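Local coordinates for protein vanadium-dependent haloperoxidase (PDB 4CIT) that probably works as a vanadate-dependent iodoperoxidase, a bacterial enzyme of the PAP2 superfamily that oxidises iodide with hydrogen peroxide, at residues P224-S229 with Y237-E242. Numbering follows the deposited sequence. Where two conformers were deposited one is given.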
ATOM      1  N   PRO A 224       2.371  20.063  13.458  1.00 12.17           N
ATOM      2  CA  PRO A 224       3.550  20.356  12.645  1.00 11.55           C
ATOM      3  C   PRO A 224       4.800  19.753  13.243  1.00 11.06           C
ATOM      4  O   PRO A 224       4.804  19.481  14.450  1.00 10.95           O
ATOM      5  CB  PRO A 224       3.650  21.867  12.685  1.00 12.87           C
ATOM      6  CG  PRO A 224       2.859  22.304  13.908  1.00 13.57           C
ATOM      7  CD  PRO A 224       1.718  21.307  13.961  1.00 13.89           C
ATOM      8  N   PRO A 225       5.836  19.522  12.434  1.00 11.30           N
ATOM      9  CA  PRO A 225       7.075  19.017  12.972  1.00 11.14           C
ATOM     10  C   PRO A 225       7.781  20.124  13.762  1.00 12.35           C
ATOM     11  O   PRO A 225       7.552  21.309  13.566  1.00 12.69           O
ATOM     12  CB  PRO A 225       7.920  18.709  11.722  1.00 12.03           C
ATOM     13  CG  PRO A 225       7.407  19.628  10.648  1.00 12.13           C
ATOM     14  CD  PRO A 225       5.973  19.954  10.997  1.00 12.97           C
ATOM     15  N   PRO A 226       8.720  19.747  14.612  1.00 13.70           N
ATOM     16  CA  PRO A 226       9.525  20.724  15.282  1.00 17.92           C
ATOM     17  C   PRO A 226      10.241  21.639  14.352  1.00 19.57           C
ATOM     18  O   PRO A 226      10.671  21.228  13.258  1.00 16.60           O
ATOM     19  CB  PRO A 226      10.536  19.892  16.108  1.00 18.39           C
ATOM     20  CG  PRO A 226      10.233  18.497  15.865  1.00 18.27           C
ATOM     21  CD  PRO A 226       8.993  18.367  15.024  1.00 15.95           C
ATOM     22  N   ALA A 227      10.270  22.913  14.739  1.00 19.32           N
ATOM     23  CA  ALA A 227      10.927  23.932  13.874  1.00 18.32           C
ATOM     24  C   ALA A 227      12.412  23.587  13.644  1.00 16.50           C
ATOM     25  O   ALA A 227      13.128  23.317  14.576  1.00 18.12           O
ATOM     26  CB  ALA A 227      10.837  25.289  14.498  1.00 18.96           C
ATOM     27  N   TYR A 228      12.806  23.603  12.407  1.00 17.36           N
ATOM     28  CA  TYR A 228      14.214  23.480  12.057  1.00 20.61           C
ATOM     29  C   TYR A 228      15.038  24.493  12.912  1.00 22.36           C
ATOM     30  O   TYR A 228      14.751  25.741  13.014  1.00 18.23           O
ATOM     31  CB  TYR A 228      14.411  23.762  10.592  1.00 21.55           C
ATOM     32  CG  TYR A 228      15.859  23.821  10.187  1.00 20.01           C
ATOM     33  CD1 TYR A 228      16.532  22.674   9.898  1.00 18.82           C
ATOM     34  CD2 TYR A 228      16.560  25.004  10.117  1.00 24.04           C
ATOM     35  CE1 TYR A 228      17.823  22.682   9.481  1.00 21.35           C
ATOM     36  CE2 TYR A 228      17.908  24.999   9.724  1.00 27.93           C
ATOM     37  CZ  TYR A 228      18.512  23.790   9.407  1.00 23.41           C
ATOM     38  OH  TYR A 228      19.817  23.673   9.070  1.00 28.93           O
ATOM     39  N   SER A 229      16.066  23.965  13.536  1.00 21.06           N
ATOM     40  CA  SER A 229      16.923  24.781  14.351  1.00 21.39           C
ATOM     41  C   SER A 229      18.202  24.041  14.626  1.00 21.59           C
ATOM     42  O   SER A 229      18.167  22.841  14.802  1.00 19.87           O
ATOM     43  CB  SER A 229      16.220  25.104  15.689  1.00 20.23           C
ATOM     44  OG  SER A 229      17.087  25.841  16.547  1.00 20.09           O
ATOM     45  N   TYR A 237      17.049  19.977  17.049  1.00 14.15           N
ATOM     46  CA  TYR A 237      18.426  19.572  17.217  0.50 17.26           C
ATOM     47  C   TYR A 237      18.516  18.290  18.029  1.00 16.72           C
ATOM     48  O   TYR A 237      19.325  17.393  17.719  1.00 15.78           O
ATOM     49  CB  TYR A 237      19.265  20.699  17.843  0.50 18.48           C
ATOM     50  CG  TYR A 237      20.740  20.548  17.478  0.50 19.52           C
ATOM     51  CD1 TYR A 237      21.185  20.935  16.225  0.50 20.78           C
ATOM     52  CD2 TYR A 237      21.659  20.017  18.366  0.50 22.67           C
ATOM     53  CE1 TYR A 237      22.507  20.827  15.852  0.50 22.39           C
ATOM     54  CE2 TYR A 237      23.015  19.897  17.999  0.50 22.63           C
ATOM     55  CZ  TYR A 237      23.412  20.312  16.735  0.50 24.80           C
ATOM     56  OH  TYR A 237      24.729  20.196  16.322  0.50 26.73           O
ATOM     57  N   LYS A 238      17.703  18.173  19.066  1.00 15.76           N
ATOM     58  CA  LYS A 238      17.644  16.945  19.792  1.00 16.15           C
ATOM     59  C   LYS A 238      17.335  15.771  18.906  1.00 13.61           C
ATOM     60  O   LYS A 238      17.932  14.708  19.031  1.00 12.25           O
ATOM     61  CB  LYS A 238      16.740  17.038  21.023  1.00 22.11           C
ATOM     62  CG  LYS A 238      17.392  18.028  22.008  1.00 32.39           C
ATOM     63  CD  LYS A 238      16.664  18.067  23.342  1.00 35.93           C
ATOM     64  CE  LYS A 238      17.245  19.120  24.270  1.00 39.86           C
ATOM     65  NZ  LYS A 238      16.246  19.370  25.330  1.00 40.93           N
ATOM     66  N   GLU A 239      16.347  15.947  18.043  1.00 11.85           N
ATOM     67  CA  GLU A 239      15.974  14.842  17.178  1.00 12.54           C
ATOM     68  C   GLU A 239      17.027  14.515  16.096  1.00 11.02           C
ATOM     69  O   GLU A 239      17.233  13.374  15.791  1.00 10.87           O
ATOM     70  CB  GLU A 239      14.628  15.195  16.482  1.00 15.05           C
ATOM     71  CG  GLU A 239      13.531  15.141  17.511  1.00 17.73           C
ATOM     72  CD  GLU A 239      12.174  14.827  17.004  1.00 22.31           C
ATOM     73  OE1 GLU A 239      11.987  14.594  15.790  1.00 20.82           O
ATOM     74  OE2 GLU A 239      11.268  14.785  17.908  1.00 24.49           O
ATOM     75  N   LEU A 240      17.743  15.512  15.631  1.00 10.78           N
ATOM     76  CA  LEU A 240      18.822  15.366  14.644  1.00 11.37           C
ATOM     77  C   LEU A 240      19.955  14.610  15.273  1.00 12.41           C
ATOM     78  O   LEU A 240      20.537  13.658  14.715  1.00 11.50           O
ATOM     79  CB  LEU A 240      19.334  16.789  14.307  1.00 15.50           C
ATOM     80  CG  LEU A 240      20.455  16.844  13.306  1.00 16.07           C
ATOM     81  CD1 LEU A 240      19.934  16.337  11.994  1.00 19.01           C
ATOM     82  CD2 LEU A 240      20.986  18.264  13.168  1.00 18.55           C
ATOM     83  N   LYS A 241      20.246  14.996  16.525  1.00 11.15           N
ATOM     84  CA  LYS A 241      21.295  14.345  17.279  1.00 13.94           C
ATOM     85  C   LYS A 241      21.003  12.891  17.571  1.00 10.76           C
ATOM     86  O   LYS A 241      21.890  12.056  17.529  1.00 12.73           O
ATOM     87  CB  LYS A 241      21.597  15.118  18.574  1.00 16.90           C
ATOM     88  CG  LYS A 241      22.806  14.615  19.387  1.00 25.41           C
ATOM     89  CD  LYS A 241      22.862  15.095  20.840  1.00 30.06           C
ATOM     90  CE  LYS A 241      24.231  14.857  21.480  1.00 31.18           C
ATOM     91  NZ  LYS A 241      24.433  13.461  21.960  1.00 33.87           N
ATOM     92  N   GLU A 242      19.760  12.552  17.840  1.00 11.51           N
ATOM     93  CA  GLU A 242      19.328  11.179  17.969  1.00 11.05           C
ATOM     94  C   GLU A 242      19.612  10.325  16.698  1.00  9.97           C
ATOM     95  O   GLU A 242      20.143   9.327  16.801  1.00 10.79           O
ATOM     96  CB  GLU A 242      17.838  11.140  18.385  1.00 13.40           C
ATOM     97  CG  GLU A 242      17.421   9.689  18.529  1.00 16.33           C
ATOM     98  CD  GLU A 242      15.944   9.397  18.777  1.00 25.77           C
ATOM     99  OE1 GLU A 242      15.089  10.284  18.607  1.00 24.47           O
ATOM    100  OE2 GLU A 242      15.640   8.192  19.108  1.00 32.89           O
TER
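Tyr237 lies beside the backbone carbonyl of Ser229 in the first turn of helix 235-253. In the conformer given, one of two deposited, the carbonyl oxygen sits at the edge of the phenol ring, near its plane. There Ser229 O is 3.8 Å from Tyr237 CD1 and 3.9 Å from Tyr237 CB. The ring reaches this place because CG is anti to the backbone N (chi1 -155°), so the ring contact is tentative and holds for this conformer alone. Tyr237 N is also 3.8 Å from Ser229 O, too far for a hydrogen bond, and bonds instead to the side chain of Ser234. Ser229 O is buried here and has no partner anywhere in the model. The hydroxyl of Ser229 turns to its own loop and bonds Glu231 N.

A second touch, two residues further along the helix, joins Pro226 and Glu239. The CB of each residue points toward the other segment. The proline ring meets the carboxylate through its CG, and Pro226 CG is 4.3 Å from Glu239 OE1. This is a loose van der Waals approach. The same OE1 accepts a hydrogen bond from Ala427 N, at the start of helix 426-446, which holds the carboxylate there. Pro226 also touches Ala427, so the proline, the glutamate and that helix start meet in one place.

The two touches are separate and the interface is small, 134 Å² in all. Tyr228 and Leu240 each touch Val343 of helix 340-347, which borders the contact. The arrangement is a proline-rich loop folding back along the first turns of the helix that follows it. It lies at the surface of this mainly helical PAP2-superfamily haloperoxidase, with the Glu239 side chain about 13 Å from a bound vanadate.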